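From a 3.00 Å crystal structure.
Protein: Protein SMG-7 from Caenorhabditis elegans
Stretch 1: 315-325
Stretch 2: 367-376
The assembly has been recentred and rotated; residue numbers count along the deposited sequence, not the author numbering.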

# COMPACT_ATOMS: atom_id res chain seq x y z
N LEU B 315 -17.38 -26.52 2.64
CA LEU B 315 -18.03 -27.79 2.41
C LEU B 315 -19.54 -27.61 2.27
O LEU B 315 -20.20 -28.36 1.54
CB LEU B 315 -17.71 -28.78 3.54
CG LEU B 315 -17.41 -30.21 3.09
CD1 LEU B 315 -16.31 -30.23 2.04
CD2 LEU B 315 -17.04 -31.08 4.28
N LEU B 316 -20.08 -26.61 2.95
CA LEU B 316 -21.49 -26.27 2.82
C LEU B 316 -21.75 -25.58 1.49
O LEU B 316 -22.84 -25.69 0.92
CB LEU B 316 -21.97 -25.40 3.98
CG LEU B 316 -22.10 -26.05 5.35
CD1 LEU B 316 -22.84 -25.13 6.32
CD2 LEU B 316 -22.77 -27.41 5.27
N HIS B 317 -20.76 -24.85 0.99
CA HIS B 317 -20.89 -24.13 -0.27
C HIS B 317 -20.84 -25.06 -1.48
O HIS B 317 -21.51 -24.81 -2.48
CB HIS B 317 -19.84 -23.03 -0.39
CG HIS B 317 -20.32 -21.69 0.08
ND1 HIS B 317 -21.25 -20.95 -0.61
CD2 HIS B 317 -20.01 -20.97 1.18
CE1 HIS B 317 -21.49 -19.83 0.04
NE2 HIS B 317 -20.75 -19.81 1.13
N ILE B 318 -20.05 -26.12 -1.38
CA ILE B 318 -20.01 -27.13 -2.44
C ILE B 318 -21.36 -27.83 -2.53
O ILE B 318 -21.85 -28.14 -3.61
CB ILE B 318 -18.88 -28.16 -2.20
CG1 ILE B 318 -17.51 -27.48 -2.29
CG2 ILE B 318 -18.97 -29.30 -3.21
CD1 ILE B 318 -16.35 -28.44 -2.25
N LEU B 319 -21.97 -28.04 -1.36
CA LEU B 319 -23.30 -28.64 -1.28
C LEU B 319 -24.35 -27.77 -1.97
O LEU B 319 -25.17 -28.26 -2.74
CB LEU B 319 -23.70 -28.85 0.18
CG LEU B 319 -25.10 -29.42 0.41
CD1 LEU B 319 -25.17 -30.87 -0.04
CD2 LEU B 319 -25.50 -29.28 1.87
N ALA B 320 -24.31 -26.47 -1.68
CA ALA B 320 -25.25 -25.52 -2.28
C ALA B 320 -25.04 -25.44 -3.79
O ALA B 320 -25.98 -25.21 -4.55
CB ALA B 320 -25.10 -24.15 -1.64
N LEU B 321 -23.80 -25.63 -4.23
CA LEU B 321 -23.48 -25.68 -5.65
C LEU B 321 -24.08 -26.93 -6.28
O LEU B 321 -24.59 -26.89 -7.40
CB LEU B 321 -21.97 -25.65 -5.87
CG LEU B 321 -21.27 -24.30 -5.74
CD1 LEU B 321 -19.80 -24.41 -6.09
CD2 LEU B 321 -21.96 -23.25 -6.60
N LEU B 322 -24.00 -28.04 -5.56
CA LEU B 322 -24.59 -29.29 -6.02
C LEU B 322 -26.11 -29.18 -6.14
O LEU B 322 -26.73 -29.84 -6.97
CB LEU B 322 -24.21 -30.44 -5.08
CG LEU B 322 -22.75 -30.90 -5.13
CD1 LEU B 322 -22.50 -32.02 -4.13
CD2 LEU B 322 -22.39 -31.34 -6.54
N LEU B 323 -26.69 -28.33 -5.30
CA LEU B 323 -28.14 -28.13 -5.30
C LEU B 323 -28.61 -27.23 -6.45
O LEU B 323 -29.81 -27.05 -6.65
CB LEU B 323 -28.60 -27.55 -3.96
CG LEU B 323 -29.27 -28.52 -2.99
CD1 LEU B 323 -28.46 -29.80 -2.85
CD2 LEU B 323 -29.47 -27.86 -1.64
N CYS B 324 -27.66 -26.68 -7.20
CA CYS B 324 -27.99 -25.81 -8.32
C CYS B 324 -28.48 -26.59 -9.53
O CYS B 324 -28.94 -26.02 -10.51
CB CYS B 324 -26.78 -24.95 -8.72
SG CYS B 324 -26.37 -23.65 -7.53
N ALA B 325 -28.37 -27.92 -9.46
CA ALA B 325 -28.84 -28.79 -10.53
C ALA B 325 -29.79 -29.86 -9.99
O ALA B 325 -29.40 -31.03 -9.87
CB ALA B 325 -27.66 -29.43 -11.23
N CYS B 367 -23.25 -18.80 -13.43
CA CYS B 367 -23.57 -20.04 -14.13
C CYS B 367 -24.60 -20.83 -13.35
O CYS B 367 -24.28 -21.38 -12.29
CB CYS B 367 -22.32 -20.91 -14.31
SG CYS B 367 -22.67 -22.58 -14.89
N LEU B 368 -25.83 -20.88 -13.86
CA LEU B 368 -26.87 -21.76 -13.33
C LEU B 368 -27.07 -21.55 -11.83
O LEU B 368 -27.03 -22.50 -11.05
CB LEU B 368 -26.49 -23.22 -13.61
CG LEU B 368 -27.55 -24.32 -13.60
CD1 LEU B 368 -28.53 -24.15 -14.75
CD2 LEU B 368 -26.87 -25.68 -13.66
N GLN B 369 -27.27 -20.30 -11.42
CA GLN B 369 -27.30 -19.97 -10.00
C GLN B 369 -28.68 -20.14 -9.36
O GLN B 369 -29.01 -21.22 -8.87
CB GLN B 369 -26.78 -18.55 -9.76
CG GLN B 369 -26.48 -18.26 -8.30
CD GLN B 369 -25.66 -17.01 -8.11
OE1 GLN B 369 -24.57 -17.05 -7.53
NE2 GLN B 369 -26.17 -15.88 -8.60
N ARG B 370 -29.47 -19.07 -9.38
CA ARG B 370 -30.80 -19.06 -8.75
C ARG B 370 -30.73 -19.33 -7.25
O ARG B 370 -31.64 -19.93 -6.67
CB ARG B 370 -31.75 -20.04 -9.45
N ILE B 371 -29.65 -18.87 -6.62
CA ILE B 371 -29.51 -18.93 -5.17
C ILE B 371 -29.06 -17.57 -4.66
O ILE B 371 -27.94 -17.14 -4.92
CB ILE B 371 -28.47 -19.99 -4.74
CG1 ILE B 371 -28.95 -21.39 -5.13
CG2 ILE B 371 -28.22 -19.91 -3.24
CD1 ILE B 371 -28.09 -22.50 -4.57
N GLN B 372 -29.94 -16.91 -3.92
CA GLN B 372 -29.67 -15.57 -3.43
C GLN B 372 -28.53 -15.53 -2.41
O GLN B 372 -28.60 -16.17 -1.36
CB GLN B 372 -30.94 -14.93 -2.86
CG GLN B 372 -31.96 -14.55 -3.92
CD GLN B 372 -31.46 -13.46 -4.85
OE1 GLN B 372 -30.52 -12.73 -4.52
NE2 GLN B 372 -32.09 -13.34 -6.01
N TYR B 373 -27.49 -14.77 -2.73
CA TYR B 373 -26.32 -14.64 -1.88
C TYR B 373 -26.39 -13.38 -1.01
O TYR B 373 -27.07 -12.42 -1.37
CB TYR B 373 -25.04 -14.65 -2.73
CG TYR B 373 -24.54 -16.03 -3.04
CD1 TYR B 373 -23.64 -16.67 -2.18
CD2 TYR B 373 -24.96 -16.71 -4.17
CE1 TYR B 373 -23.18 -17.94 -2.45
CE2 TYR B 373 -24.50 -17.99 -4.45
CZ TYR B 373 -23.61 -18.60 -3.59
OH TYR B 373 -23.15 -19.86 -3.86
N PRO B 374 -25.68 -13.38 0.14
CA PRO B 374 -24.82 -14.44 0.69
C PRO B 374 -25.61 -15.64 1.20
O PRO B 374 -26.82 -15.54 1.42
CB PRO B 374 -24.11 -13.74 1.85
CG PRO B 374 -25.07 -12.69 2.28
CD PRO B 374 -25.72 -12.20 1.03
N LEU B 375 -24.92 -16.76 1.37
CA LEU B 375 -25.57 -18.01 1.76
C LEU B 375 -26.13 -17.92 3.17
O LEU B 375 -25.38 -17.84 4.15
CB LEU B 375 -24.59 -19.18 1.65
CG LEU B 375 -25.19 -20.58 1.80
CD1 LEU B 375 -26.35 -20.78 0.84
CD2 LEU B 375 -24.12 -21.63 1.57
N THR B 376 -27.45 -17.91 3.27
CA THR B 376 -28.13 -17.85 4.55
C THR B 376 -28.22 -19.25 5.14
O THR B 376 -28.49 -20.22 4.43
CB THR B 376 -29.54 -17.23 4.41
OG1 THR B 376 -29.42 -15.90 3.90
CG2 THR B 376 -30.25 -17.19 5.75

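The contact joins a helical segment, and the type I turn from L322 to A325, to a segment without regular secondary structure. It buries 440 Å² in total, and no hydrogen bond crosses it, so the two stretches are held together by packing.

Apolar contacts form the middle of the interface. A320, whose CA-to-CB bond points toward the other stretch, presents a small methyl surface that is approached by two longer side chains: its CB lies 4.2 Å from L375 CD2 and 4.5 Å from I371 CD1. I371 CD1 also comes to 3.4 Å from A320 O. The same methyl group also packs against sulfur, with I371 CD1 3.6 Å from C324 SG, so that I371 touches both A320 and C324, four residues apart.

Aromatic contacts centre on H317. Its CA-to-CB bond runs sideways, but the end of the side chain comes nearer to the second stretch. L375 CD2 sits over one face of the imidazole, 3.7 Å from the ring centroid and 18° off the normal, a CH-pi arrangement. Y373 meets the same ring at its edge, H317 CE1 to Y373 CE1 being 3.6 Å. The two ring planes are inclined by just 4°, yet the centroids are 6.0 Å apart and neither ring covers the face of the other; the pair meets rim to rim and is not stacked. H317 NE2 is hydrogen-bonded elsewhere in the structure.

C324 also makes contacts to backbone carbonyls. It lies within the type I turn, and its side chain, with chi1 in the m well, reaches the L368–Q369 backbone: C324 CB is 3.4 Å from L368 O, and C324 SG is 3.8 Å from Q369 O.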